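Local coordinates for polyketide synthase (Synechococcus sp., PDB 4GOX), which binds adenosine 3',5'-diphosphate as the sulfotransferase domain of an olefin synthase, and probably transfers a sulfo group from PAPS during hydrocarbon biosynthesis, at residues L56-F61 against E78-A83; F28-P33 against P130-D135; S192-L197 against I292-T297; D147-I152 against A205-Q210. All coordinates share one frame; numbering follows the deposited sequence.

Interaction 1: L56-F61 against E78-A83; sequences LHLLPF and EGLQRA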
loop_
_atom_site.group_PDB
_atom_site.type_symbol
_atom_site.label_atom_id
_atom_site.label_comp_id
_atom_site.label_asym_id
_atom_site.label_seq_id
_atom_site.Cartn_x
_atom_site.Cartn_y
_atom_site.Cartn_z
ATOM N N LEU A 56 0.985 4.850 -6.597
ATOM C CA LEU A 56 1.404 4.742 -8.002
ATOM C C LEU A 56 0.352 4.028 -8.849
ATOM O O LEU A 56 0.143 4.392 -10.012
ATOM C CB LEU A 56 2.757 4.002 -8.084
ATOM C CG LEU A 56 3.935 4.692 -7.358
ATOM C CD1 LEU A 56 5.103 3.735 -7.195
ATOM C CD2 LEU A 56 4.416 5.949 -8.135
ATOM N N HIS A 57 -0.325 2.994 -8.268
ATOM C CA HIS A 57 -1.357 2.198 -8.948
ATOM C C HIS A 57 -0.883 1.666 -10.309
ATOM O O HIS A 57 -1.474 1.975 -11.341
ATOM C CB HIS A 57 -2.730 2.933 -9.026
ATOM C CG HIS A 57 -3.888 1.970 -9.103
ATOM N ND1 HIS A 57 -4.098 1.006 -8.116
ATOM C CD2 HIS A 57 -4.805 1.787 -10.085
ATOM C CE1 HIS A 57 -5.159 0.316 -8.507
ATOM N NE2 HIS A 57 -5.616 0.747 -9.687
ATOM N N LEU A 58 0.239 0.928 -10.302
ATOM C CA LEU A 58 0.879 0.372 -11.512
ATOM C C LEU A 58 0.678 -1.150 -11.685
ATOM O O LEU A 58 0.394 -1.611 -12.784
ATOM C CB LEU A 58 2.390 0.647 -11.438
ATOM C CG LEU A 58 2.839 2.120 -11.593
ATOM C CD1 LEU A 58 4.318 2.284 -11.192
ATOM C CD2 LEU A 58 2.607 2.592 -13.033
ATOM N N LEU A 59 0.840 -1.922 -10.602
ATOM C CA LEU A 59 0.758 -3.391 -10.616
ATOM C C LEU A 59 -0.442 -4.041 -11.334
ATOM O O LEU A 59 -0.197 -5.034 -12.019
ATOM C CB LEU A 59 1.002 -3.947 -9.208
ATOM C CG LEU A 59 1.496 -5.397 -9.077
ATOM C CD1 LEU A 59 2.897 -5.555 -9.678
ATOM C CD2 LEU A 59 1.567 -5.791 -7.617
ATOM N N PRO A 60 -1.711 -3.512 -11.282
ATOM C CA PRO A 60 -2.832 -4.194 -11.973
ATOM C C PRO A 60 -2.806 -4.200 -13.491
ATOM O O PRO A 60 -3.669 -4.827 -14.106
ATOM C CB PRO A 60 -4.054 -3.375 -11.540
ATOM C CG PRO A 60 -3.648 -2.643 -10.315
ATOM C CD PRO A 60 -2.209 -2.368 -10.488
ATOM N N PHE A 61 -1.865 -3.473 -14.102
ATOM C CA PHE A 61 -1.847 -3.263 -15.557
ATOM C C PHE A 61 -0.614 -3.797 -16.225
ATOM O O PHE A 61 0.447 -3.852 -15.621
ATOM C CB PHE A 61 -1.955 -1.747 -15.823
ATOM C CG PHE A 61 -3.048 -1.104 -14.993
ATOM C CD1 PHE A 61 -4.396 -1.319 -15.299
ATOM C CD2 PHE A 61 -2.736 -0.343 -13.875
ATOM C CE1 PHE A 61 -5.407 -0.737 -14.523
ATOM C CE2 PHE A 61 -3.748 0.210 -13.081
ATOM C CZ PHE A 61 -5.080 0.011 -13.416
ATOM N N GLU A 78 -2.775 9.292 -9.811
ATOM C CA GLU A 78 -2.167 10.636 -9.854
ATOM C C GLU A 78 -0.884 10.698 -9.008
ATOM O O GLU A 78 -0.068 11.605 -9.198
ATOM C CB GLU A 78 -3.153 11.707 -9.370
ATOM C CG GLU A 78 -3.892 12.402 -10.499
ATOM C CD GLU A 78 -5.130 13.193 -10.114
ATOM O OE1 GLU A 78 -5.265 13.577 -8.928
ATOM O OE2 GLU A 78 -5.966 13.437 -11.014
ATOM N N GLY A 79 -0.716 9.729 -8.107
ATOM C CA GLY A 79 0.475 9.592 -7.284
ATOM C C GLY A 79 1.720 9.358 -8.119
ATOM O O GLY A 79 2.833 9.671 -7.676
ATOM N N LEU A 80 1.538 8.777 -9.343
ATOM C CA LEU A 80 2.644 8.583 -10.280
ATOM C C LEU A 80 3.126 9.977 -10.758
ATOM O O LEU A 80 4.335 10.203 -10.801
ATOM C CB LEU A 80 2.250 7.710 -11.487
ATOM C CG LEU A 80 3.316 7.579 -12.594
ATOM C CD1 LEU A 80 4.544 6.799 -12.114
ATOM C CD2 LEU A 80 2.725 6.966 -13.863
ATOM N N GLN A 81 2.183 10.902 -11.069
ATOM C CA GLN A 81 2.526 12.271 -11.482
ATOM C C GLN A 81 3.309 12.946 -10.343
ATOM O O GLN A 81 4.429 13.412 -10.572
ATOM C CB GLN A 81 1.266 13.090 -11.869
ATOM C CG GLN A 81 0.714 12.781 -13.260
ATOM C CD GLN A 81 -0.252 11.594 -13.295
ATOM O OE1 GLN A 81 -0.099 10.595 -12.572
ATOM N NE2 GLN A 81 -1.275 11.666 -14.154
ATOM N N ARG A 82 2.763 12.870 -9.096
ATOM C CA ARG A 82 3.359 13.434 -7.886
ATOM C C ARG A 82 4.777 12.891 -7.676
ATOM O O ARG A 82 5.701 13.676 -7.446
ATOM C CB ARG A 82 2.444 13.202 -6.672
ATOM C CG ARG A 82 2.803 14.017 -5.421
ATOM C CD ARG A 82 2.544 15.509 -5.601
ATOM N NE ARG A 82 3.255 16.329 -4.618
ATOM C CZ ARG A 82 4.488 16.802 -4.778
ATOM N NH1 ARG A 82 5.179 16.520 -5.877
ATOM N NH2 ARG A 82 5.042 17.555 -3.838
ATOM N N ALA A 83 4.961 11.565 -7.841
ATOM C CA ALA A 83 6.277 10.914 -7.739
ATOM C C ALA A 83 7.299 11.538 -8.712
ATOM O O ALA A 83 8.407 11.880 -8.298
ATOM C CB ALA A 83 6.154 9.420 -8.025
#
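In L56 the CG atom stands anti to the carbonyl carbon (chi1 -61°), whereas in L80 it stands anti to the backbone N (chi1 174°), and the two branched ends meet with L56 CD2 4.1 Å from L80 CD1. That one methyl, CD2 of L56, dominates. It rests 3.8 Å from L80 CA and 3.9 Å from A83 CB, so it sits against the helix backbone as well as against two side chains. G79, one turn before A83, adds its carbonyl O at 4.1 Å from L56 CD2, and the lack of a side chain there lets the loop backbone at L56 lie close. L58 gives a looser second touch, its CD2 being 4.5 Å from L80 CD2. The side chains that meet are all apolar and buried, and no hydrogen bond crosses between them. In the sulfotransferase fold the contact joins the loop between strand 50-51 and helix 64-71 to the first turns of helix 79-88. The loop is shaped by a type I beta turn from L58 to F61, closed by F61 N bonding to L58 O at 3.2 Å. Polar backbone atoms of the loop are met from outside the pair: R67 bonds to the carbonyl O atoms of L56 and H57, and Y132 OH to L58 N. L80 also packs on V99 and W102 of helix 92-104, while L58 leans on helix 109-119.

Interaction 2: F28-P33 against P130-D135; sequences FILSSP and PSYGSD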
loop_
_atom_site.group_PDB
_atom_site.type_symbol
_atom_site.label_atom_id
_atom_site.label_comp_id
_atom_site.label_asym_id
_atom_site.label_seq_id
_atom_site.Cartn_x
_atom_site.Cartn_y
_atom_site.Cartn_z
ATOM N N PHE A 28 6.511 -3.384 -1.207
ATOM C CA PHE A 28 5.115 -3.006 -1.292
ATOM C C PHE A 28 4.518 -2.954 0.100
ATOM O O PHE A 28 4.844 -3.806 0.932
ATOM C CB PHE A 28 4.316 -4.058 -2.099
ATOM C CG PHE A 28 4.691 -4.154 -3.553
ATOM C CD1 PHE A 28 3.987 -3.441 -4.513
ATOM C CD2 PHE A 28 5.725 -4.988 -3.966
ATOM C CE1 PHE A 28 4.341 -3.517 -5.860
ATOM C CE2 PHE A 28 6.083 -5.060 -5.305
ATOM C CZ PHE A 28 5.389 -4.322 -6.250
ATOM N N ILE A 29 3.558 -2.042 0.300
ATOM C CA ILE A 29 2.737 -1.998 1.509
ATOM C C ILE A 29 1.399 -2.441 0.993
ATOM O O ILE A 29 0.786 -1.761 0.158
ATOM C CB ILE A 29 2.620 -0.628 2.246
ATOM C CG1 ILE A 29 3.982 -0.122 2.742
ATOM C CG2 ILE A 29 1.612 -0.761 3.423
ATOM C CD1 ILE A 29 3.962 1.343 3.148
ATOM N N LEU A 30 0.977 -3.632 1.442
ATOM C CA LEU A 30 -0.262 -4.224 1.039
ATOM C C LEU A 30 -1.194 -4.325 2.213
ATOM O O LEU A 30 -0.813 -4.759 3.303
ATOM C CB LEU A 30 -0.025 -5.621 0.425
ATOM C CG LEU A 30 0.944 -5.717 -0.770
ATOM C CD1 LEU A 30 1.206 -7.162 -1.090
ATOM C CD2 LEU A 30 0.385 -5.007 -2.006
ATOM N N SER A 31 -2.445 -3.957 1.984
ATOM C CA SER A 31 -3.476 -4.071 3.007
ATOM C C SER A 31 -4.835 -3.964 2.373
ATOM O O SER A 31 -4.979 -3.638 1.191
ATOM C CB SER A 31 -3.339 -2.950 4.039
ATOM O OG SER A 31 -3.700 -1.684 3.516
ATOM N N SER A 32 -5.836 -4.177 3.205
ATOM C CA SER A 32 -7.219 -3.901 2.914
ATOM C C SER A 32 -7.305 -2.340 3.020
ATOM O O SER A 32 -6.477 -1.734 3.731
ATOM C CB SER A 32 -8.071 -4.542 4.014
ATOM O OG SER A 32 -9.284 -3.865 4.283
ATOM N N PRO A 33 -8.295 -1.653 2.412
ATOM C CA PRO A 33 -8.397 -0.197 2.658
ATOM C C PRO A 33 -8.732 0.084 4.134
ATOM O O PRO A 33 -9.163 -0.822 4.852
ATOM C CB PRO A 33 -9.549 0.270 1.743
ATOM C CG PRO A 33 -10.199 -0.927 1.243
ATOM C CD PRO A 33 -9.343 -2.136 1.492
ATOM N N PRO A 130 -3.786 -0.060 -1.108
ATOM C CA PRO A 130 -4.867 -0.745 -0.361
ATOM C C PRO A 130 -5.818 -1.537 -1.284
ATOM O O PRO A 130 -6.881 -1.974 -0.855
ATOM C CB PRO A 130 -5.619 0.413 0.305
ATOM C CG PRO A 130 -5.371 1.619 -0.608
ATOM C CD PRO A 130 -4.170 1.320 -1.498
ATOM N N SER A 131 -5.469 -1.685 -2.564
ATOM C CA SER A 131 -6.332 -2.383 -3.507
ATOM C C SER A 131 -5.623 -3.520 -4.252
ATOM O O SER A 131 -6.319 -4.428 -4.640
ATOM C CB SER A 131 -6.974 -1.388 -4.490
ATOM O OG SER A 131 -6.004 -0.858 -5.359
ATOM N N TYR A 132 -4.254 -3.532 -4.372
ATOM C CA TYR A 132 -3.584 -4.655 -5.081
ATOM C C TYR A 132 -3.996 -6.025 -4.500
ATOM O O TYR A 132 -4.241 -6.942 -5.270
ATOM C CB TYR A 132 -2.044 -4.578 -5.058
ATOM C CG TYR A 132 -1.330 -3.430 -5.757
ATOM C CD1 TYR A 132 -1.997 -2.602 -6.660
ATOM C CD2 TYR A 132 0.028 -3.213 -5.557
ATOM C CE1 TYR A 132 -1.343 -1.525 -7.273
ATOM C CE2 TYR A 132 0.695 -2.148 -6.168
ATOM C CZ TYR A 132 0.007 -1.307 -7.024
ATOM O OH TYR A 132 0.705 -0.295 -7.640
ATOM N N GLY A 133 -4.110 -6.131 -3.177
ATOM C CA GLY A 133 -4.485 -7.392 -2.497
ATOM C C GLY A 133 -5.899 -7.889 -2.698
ATOM O O GLY A 133 -6.190 -9.048 -2.390
ATOM N N SER A 134 -6.798 -7.049 -3.268
ATOM C CA SER A 134 -8.191 -7.450 -3.549
ATOM C C SER A 134 -8.314 -8.511 -4.642
ATOM O O SER A 134 -9.353 -9.144 -4.773
ATOM C CB SER A 134 -9.032 -6.230 -3.915
ATOM O OG SER A 134 -9.145 -5.401 -2.767
ATOM N N ASP A 135 -7.245 -8.711 -5.416
ATOM C CA ASP A 135 -7.197 -9.653 -6.530
ATOM C C ASP A 135 -5.822 -10.301 -6.540
ATOM O O ASP A 135 -4.807 -9.653 -6.828
ATOM C CB ASP A 135 -7.423 -8.887 -7.853
ATOM C CG ASP A 135 -7.543 -9.726 -9.115
ATOM O OD1 ASP A 135 -7.323 -10.964 -9.040
ATOM O OD2 ASP A 135 -7.890 -9.157 -10.164
HETATM O O HOH W 1 -3.428 -4.220 -1.153
#
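P33 and P130 bring the two backbones closest, with CA atoms 4.7 Å apart, and P130 CA makes a CA-H...O contact of 3.3 Å to S31 O. No direct hydrogen bond joins the segments; instead a water lies 2.9 Å from S31 O, to which it can donate, and accepts from G133 N. The proline rings add apolar contact, P130 CB lying 3.7 Å from P33 CA. Y132 carries the other half. Its CB is 3.9 Å from L30 CD2, and its CE2 meets F28 CD1 at 3.9 Å, rim against rim, with the two side chains crossing at about a right angle. The phenol OH is hydrogen-bonded to D127. S31 OG, set between the backbone N and the carbonyl carbon (chi1 71°), donates to S32 O at 2.8 Å from above the carbonyl plane. The segment 31-33 opens the strand-loop-helix turn that in sulfotransferases forms the phosphosulfate-binding loop, and the S31 side chain lies about 5 Å from the bound adenosine 3',5'-diphosphate. Strand 26-30 runs between strands 124-129 and 149-155; helix 136-145 packs on F28, L30 and Y132, while I29 faces helix 37-45.

Interaction 3: S192-L197 against I292-T297; sequences SNRNIL and IQLAET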
loop_
_atom_site.group_PDB
_atom_site.type_symbol
_atom_site.label_atom_id
_atom_site.label_comp_id
_atom_site.label_asym_id
_atom_site.label_seq_id
_atom_site.Cartn_x
_atom_site.Cartn_y
_atom_site.Cartn_z
ATOM N N SER A 192 -8.840 -9.350 0.730
ATOM C CA SER A 192 -7.495 -8.760 0.714
ATOM C C SER A 192 -6.555 -9.489 1.645
ATOM O O SER A 192 -5.465 -9.875 1.231
ATOM C CB SER A 192 -7.529 -7.284 1.117
ATOM O OG SER A 192 -8.276 -6.597 0.140
ATOM N N ASN A 193 -6.960 -9.627 2.910
ATOM C CA ASN A 193 -6.127 -10.242 3.909
ATOM C C ASN A 193 -5.798 -11.663 3.594
ATOM O O ASN A 193 -4.642 -12.042 3.739
ATOM C CB ASN A 193 -6.661 -10.008 5.317
ATOM C CG ASN A 193 -6.382 -8.590 5.742
ATOM O OD1 ASN A 193 -5.242 -8.150 5.716
ATOM N ND2 ASN A 193 -7.416 -7.791 5.982
ATOM N N ARG A 194 -6.761 -12.420 3.055
ATOM C CA ARG A 194 -6.493 -13.803 2.666
ATOM C C ARG A 194 -5.495 -13.863 1.476
ATOM O O ARG A 194 -4.516 -14.612 1.544
ATOM C CB ARG A 194 -7.801 -14.541 2.357
ATOM C CG ARG A 194 -7.630 -15.926 1.725
ATOM C CD ARG A 194 -7.296 -16.920 2.804
ATOM N NE ARG A 194 -8.347 -16.967 3.823
ATOM C CZ ARG A 194 -8.189 -17.470 5.042
ATOM N NH1 ARG A 194 -7.015 -17.960 5.418
ATOM N NH2 ARG A 194 -9.201 -17.463 5.904
ATOM N N ASN A 195 -5.712 -13.033 0.433
ATOM C CA ASN A 195 -4.827 -12.984 -0.744
ATOM C C ASN A 195 -3.387 -12.620 -0.371
ATOM O O ASN A 195 -2.463 -13.291 -0.826
ATOM C CB ASN A 195 -5.362 -12.038 -1.814
ATOM C CG ASN A 195 -6.617 -12.503 -2.495
ATOM O OD1 ASN A 195 -6.876 -13.675 -2.592
ATOM N ND2 ASN A 195 -7.399 -11.600 -3.043
ATOM N N ILE A 196 -3.203 -11.602 0.486
ATOM C CA ILE A 196 -1.868 -11.149 0.909
ATOM C C ILE A 196 -1.175 -12.211 1.755
ATOM O O ILE A 196 0.004 -12.503 1.531
ATOM C CB ILE A 196 -1.850 -9.745 1.571
ATOM C CG1 ILE A 196 -2.543 -8.690 0.679
ATOM C CG2 ILE A 196 -0.399 -9.318 1.853
ATOM C CD1 ILE A 196 -3.051 -7.505 1.490
ATOM N N LEU A 197 -1.927 -12.816 2.702
ATOM C CA LEU A 197 -1.459 -13.942 3.505
ATOM C C LEU A 197 -0.983 -15.090 2.577
ATOM O O LEU A 197 0.126 -15.602 2.774
ATOM C CB LEU A 197 -2.582 -14.441 4.430
ATOM C CG LEU A 197 -2.208 -15.577 5.365
ATOM C CD1 LEU A 197 -1.238 -15.096 6.428
ATOM C CD2 LEU A 197 -3.468 -16.228 5.979
ATOM N N ILE A 292 -13.944 -14.704 10.773
ATOM C CA ILE A 292 -13.540 -14.965 12.156
ATOM C C ILE A 292 -12.231 -15.762 12.169
ATOM O O ILE A 292 -11.290 -15.335 12.837
ATOM C CB ILE A 292 -14.678 -15.634 12.965
ATOM C CG1 ILE A 292 -15.885 -14.684 13.113
ATOM C CG2 ILE A 292 -14.191 -16.116 14.341
ATOM C CD1 ILE A 292 -17.222 -15.406 13.447
ATOM N N GLN A 293 -12.161 -16.883 11.404
ATOM C CA GLN A 293 -10.952 -17.713 11.314
ATOM C C GLN A 293 -9.727 -16.852 10.881
ATOM O O GLN A 293 -8.675 -16.904 11.520
ATOM C CB GLN A 293 -11.166 -18.947 10.401
ATOM C CG GLN A 293 -12.313 -19.877 10.883
ATOM C CD GLN A 293 -12.549 -21.229 10.185
ATOM O OE1 GLN A 293 -13.358 -22.045 10.653
ATOM N NE2 GLN A 293 -11.874 -21.521 9.083
ATOM N N LEU A 294 -9.902 -16.005 9.870
ATOM C CA LEU A 294 -8.832 -15.146 9.380
ATOM C C LEU A 294 -8.364 -14.127 10.443
ATOM O O LEU A 294 -7.157 -13.975 10.652
ATOM C CB LEU A 294 -9.237 -14.468 8.079
ATOM C CG LEU A 294 -8.198 -13.582 7.379
ATOM C CD1 LEU A 294 -6.902 -14.370 7.007
ATOM C CD2 LEU A 294 -8.807 -12.945 6.151
ATOM N N ALA A 295 -9.318 -13.509 11.157
ATOM C CA ALA A 295 -9.048 -12.538 12.222
ATOM C C ALA A 295 -8.288 -13.225 13.390
ATOM O O ALA A 295 -7.352 -12.650 13.933
ATOM C CB ALA A 295 -10.360 -11.931 12.718
ATOM N N GLU A 296 -8.626 -14.486 13.692
ATOM C CA GLU A 296 -7.954 -15.276 14.726
ATOM C C GLU A 296 -6.502 -15.550 14.307
ATOM O O GLU A 296 -5.636 -15.579 15.159
ATOM C CB GLU A 296 -8.710 -16.600 15.008
ATOM C CG GLU A 296 -10.063 -16.382 15.675
ATOM C CD GLU A 296 -10.907 -17.605 15.999
ATOM O OE1 GLU A 296 -10.822 -18.626 15.273
ATOM O OE2 GLU A 296 -11.706 -17.514 16.961
ATOM N N THR A 297 -6.231 -15.716 13.005
ATOM C CA THR A 297 -4.872 -15.925 12.474
ATOM C C THR A 297 -3.979 -14.721 12.865
ATOM O O THR A 297 -2.780 -14.897 13.100
ATOM C CB THR A 297 -4.961 -16.133 10.945
ATOM O OG1 THR A 297 -5.525 -17.418 10.704
ATOM C CG2 THR A 297 -3.623 -16.016 10.224
#
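L294 points toward helix 192-197 and packs on N193, R194 and L197, carrying most of this helix-helix contact. Its apolar contacts are split between its two methyls. CD2 lies 3.7 Å from N193 CB and comes equally near the backbone N of R194, while CD1 meets L197 CD2 at 4.0 Å. L197 and L294 slide past each other in opposite directions, and the same L197 CD2 reaches T297 CG2 at 4.3 Å, one turn further along the second helix.

A different kind of contact is made by R194, whose guanidinium lies flat over L294. The chain is bent at chi2 (80°), which places CD, and at chi3 (59°), which places NE. L294 CD1 then sits 3.8 Å above the guanidinium plane, over its centre, and R194 NH2 is 3.7 Å from L294 CB. An alanine here would remove this flat cover and would probably leave that side of L294 less shielded, where R194 is partly exposed.

No hydrogen bond crosses between the segments. The polar end of N193 turns elsewhere, its OD1 bonding to NE2 of H153, and T297 OG1 makes a weak bond to Q293 O within its own helix.

The axes of the segments 192-197 and 292-297 approach to 10.8 Å and cross at 53°. Helix 289-297 thus packs against helix 181-202 near W189, which L294 and A295 also touch. Helix 181-202 in turn lies against strand 149-155, through N193 on V155 and I196 on H153, and against L139 of helix 136-145.

Interaction 4: D147-I152 against A205-Q210; sequences DQAKYI and ADRYLQ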
loop_
_atom_site.group_PDB
_atom_site.type_symbol
_atom_site.label_atom_id
_atom_site.label_comp_id
_atom_site.label_asym_id
_atom_site.label_seq_id
_atom_site.Cartn_x
_atom_site.Cartn_y
_atom_site.Cartn_z
ATOM N N ASP A 147 12.527 -10.164 -8.910
ATOM C CA ASP A 147 13.276 -11.249 -8.276
ATOM C C ASP A 147 13.246 -11.103 -6.772
ATOM O O ASP A 147 13.133 -12.101 -6.062
ATOM C CB ASP A 147 14.761 -11.181 -8.693
ATOM C CG ASP A 147 15.156 -11.875 -9.984
ATOM O OD1 ASP A 147 16.289 -11.633 -10.458
ATOM O OD2 ASP A 147 14.364 -12.721 -10.481
ATOM N N GLN A 148 13.388 -9.858 -6.290
ATOM C CA GLN A 148 13.554 -9.516 -4.878
ATOM C C GLN A 148 12.494 -8.586 -4.282
ATOM O O GLN A 148 12.840 -7.780 -3.415
ATOM C CB GLN A 148 14.960 -8.908 -4.675
ATOM C CG GLN A 148 16.087 -9.932 -4.648
ATOM C CD GLN A 148 16.339 -10.452 -3.256
ATOM O OE1 GLN A 148 17.183 -9.927 -2.518
ATOM N NE2 GLN A 148 15.620 -11.502 -2.866
ATOM N N ALA A 149 11.204 -8.712 -4.683
ATOM C CA ALA A 149 10.144 -7.887 -4.077
ATOM C C ALA A 149 9.929 -8.277 -2.614
ATOM O O ALA A 149 9.929 -9.462 -2.282
ATOM C CB ALA A 149 8.838 -8.036 -4.842
ATOM N N LYS A 150 9.765 -7.284 -1.750
ATOM C CA LYS A 150 9.450 -7.495 -0.328
ATOM C C LYS A 150 8.044 -7.004 -0.080
ATOM O O LYS A 150 7.648 -5.973 -0.621
ATOM C CB LYS A 150 10.434 -6.783 0.606
ATOM C CG LYS A 150 11.774 -7.490 0.712
ATOM C CD LYS A 150 12.624 -6.823 1.794
ATOM C CE LYS A 150 13.990 -7.448 1.934
ATOM N NZ LYS A 150 14.936 -6.899 0.933
ATOM N N TYR A 151 7.292 -7.732 0.731
ATOM C CA TYR A 151 5.911 -7.367 1.011
ATOM C C TYR A 151 5.661 -7.079 2.484
ATOM O O TYR A 151 5.838 -7.961 3.327
ATOM C CB TYR A 151 4.952 -8.477 0.520
ATOM C CG TYR A 151 5.212 -8.884 -0.910
ATOM C CD1 TYR A 151 4.802 -8.077 -1.971
ATOM C CD2 TYR A 151 5.939 -10.031 -1.204
ATOM C CE1 TYR A 151 5.073 -8.429 -3.288
ATOM C CE2 TYR A 151 6.205 -10.397 -2.521
ATOM C CZ TYR A 151 5.788 -9.584 -3.556
ATOM O OH TYR A 151 6.040 -9.969 -4.842
ATOM N N ILE A 152 5.187 -5.860 2.778
ATOM C CA ILE A 152 4.757 -5.463 4.121
ATOM C C ILE A 152 3.226 -5.633 4.123
ATOM O O ILE A 152 2.528 -4.928 3.399
ATOM C CB ILE A 152 5.166 -4.007 4.445
ATOM C CG1 ILE A 152 6.704 -3.857 4.466
ATOM C CG2 ILE A 152 4.546 -3.570 5.801
ATOM C CD1 ILE A 152 7.170 -2.401 4.399
ATOM N N ALA A 205 9.869 -15.669 4.696
ATOM C CA ALA A 205 9.655 -14.689 5.764
ATOM C C ALA A 205 10.675 -13.581 5.491
ATOM O O ALA A 205 10.525 -12.460 5.960
ATOM C CB ALA A 205 9.914 -15.315 7.126
ATOM N N ASP A 206 11.688 -13.903 4.674
ATOM C CA ASP A 206 12.711 -12.985 4.196
ATOM C C ASP A 206 12.091 -11.919 3.283
ATOM O O ASP A 206 12.641 -10.828 3.185
ATOM C CB ASP A 206 13.806 -13.764 3.430
ATOM C CG ASP A 206 14.636 -14.714 4.288
ATOM O OD1 ASP A 206 15.146 -14.272 5.353
ATOM O OD2 ASP A 206 14.818 -15.883 3.876
ATOM N N ARG A 207 10.950 -12.238 2.596
ATOM C CA ARG A 207 10.293 -11.292 1.680
ATOM C C ARG A 207 8.857 -10.888 2.093
ATOM O O ARG A 207 8.173 -10.177 1.366
ATOM C CB ARG A 207 10.391 -11.769 0.212
ATOM C CG ARG A 207 11.831 -12.003 -0.260
ATOM C CD ARG A 207 12.019 -11.899 -1.763
ATOM N NE ARG A 207 11.512 -13.076 -2.467
ATOM C CZ ARG A 207 10.366 -13.122 -3.144
ATOM N NH1 ARG A 207 9.994 -14.243 -3.752
ATOM N NH2 ARG A 207 9.580 -12.053 -3.210
ATOM N N TYR A 208 8.430 -11.294 3.277
ATOM C CA TYR A 208 7.095 -10.989 3.772
ATOM C C TYR A 208 7.126 -10.679 5.260
ATOM O O TYR A 208 7.740 -11.415 6.032
ATOM C CB TYR A 208 6.179 -12.189 3.509
ATOM C CG TYR A 208 4.811 -12.117 4.149
ATOM C CD1 TYR A 208 3.803 -11.324 3.598
ATOM C CD2 TYR A 208 4.483 -12.931 5.232
ATOM C CE1 TYR A 208 2.512 -11.328 4.125
ATOM C CE2 TYR A 208 3.202 -12.919 5.786
ATOM C CZ TYR A 208 2.220 -12.122 5.224
ATOM O OH TYR A 208 0.960 -12.139 5.753
ATOM N N LEU A 209 6.433 -9.618 5.653
ATOM C CA LEU A 209 6.305 -9.199 7.042
ATOM C C LEU A 209 4.893 -8.695 7.360
ATOM O O LEU A 209 4.428 -7.741 6.737
ATOM C CB LEU A 209 7.324 -8.075 7.345
ATOM C CG LEU A 209 7.336 -7.496 8.774
ATOM C CD1 LEU A 209 8.120 -8.389 9.730
ATOM C CD2 LEU A 209 7.949 -6.121 8.781
ATOM N N GLN A 210 4.245 -9.302 8.356
ATOM C CA GLN A 210 2.957 -8.827 8.865
ATOM C C GLN A 210 3.193 -7.693 9.848
ATOM O O GLN A 210 4.059 -7.784 10.707
ATOM C CB GLN A 210 2.205 -9.935 9.613
ATOM C CG GLN A 210 1.525 -10.871 8.651
ATOM C CD GLN A 210 0.736 -11.952 9.329
ATOM O OE1 GLN A 210 0.386 -11.861 10.509
ATOM N NE2 GLN A 210 0.364 -12.954 8.555
#
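Y151 receives and gives the two backbone bonds of this parallel strand pair: Y151 N donates to R207 O at 2.7 Å, and L209 N donates to Y151 O at 2.9 Å. CA-H...O contacts accompany them, among them Y208 CA to Y151 O at 3.3 Å. Just before the strand of segment 205-210, the R207 side chain continues the pairing. Its NH2 donates to A149 O at 2.8 Å (161° at the hydrogen), meeting a lone pair in the carbonyl plane, and that oxygen also lies in the guanidinium plane. The methylenes run close beside the same carbonyl, with R207 CD 3.3 Å from A149 O, while D147 O stands over one face of the guanidinium, offset toward its rim.

R207 and Y151 lie side by side and point the same way, with R207 NH2 3.8 Å from Y151 CE2 and the flat groups inclined at 59°. Farther out, OE2 of E143 joins the two ends, as a salt bridge partner of R207 NH2 and in a hydrogen bond with Y151 OH, which also meets S142. An alanine in place of R207 would probably leave A149 O without this side-chain donor and E143 without its charged mate.

Y151 and Y208 share one face of the sheet, where both touch helix 181-202. I152 and L209 share the other, under F230 of helix 220-231. Helix 181-202 lies in the connection between the two parallel strands, a beta-alpha-beta crossover characteristic of the layered alpha/beta fold of sulfotransferases, which share the P-loop NTPase architecture.

Interactions 2 and 4 both belong to the parallel sheet and meet directly, since strands 26-30 and 149-155 are neighbours in it; interaction 2 lies in the middle and interaction 4 toward the edge, partly exposed. Interaction 1 is buried but off the sheet, tied to interaction 2 through Y132 OH and L58 N. Interaction 3, across the chain's centre from interaction 1, is largely buried with R194 and T297 at its more exposed margin; it touches interaction 2 through N195 and interaction 4 through L197. Chemistry follows place: small apolar groups, chiefly leucine methyls, in interaction 1, rings, prolines and a water near the nucleotide loop, a cation over a leucine between helices, and backbone bonds plus a buttressed arginine at the edge strand.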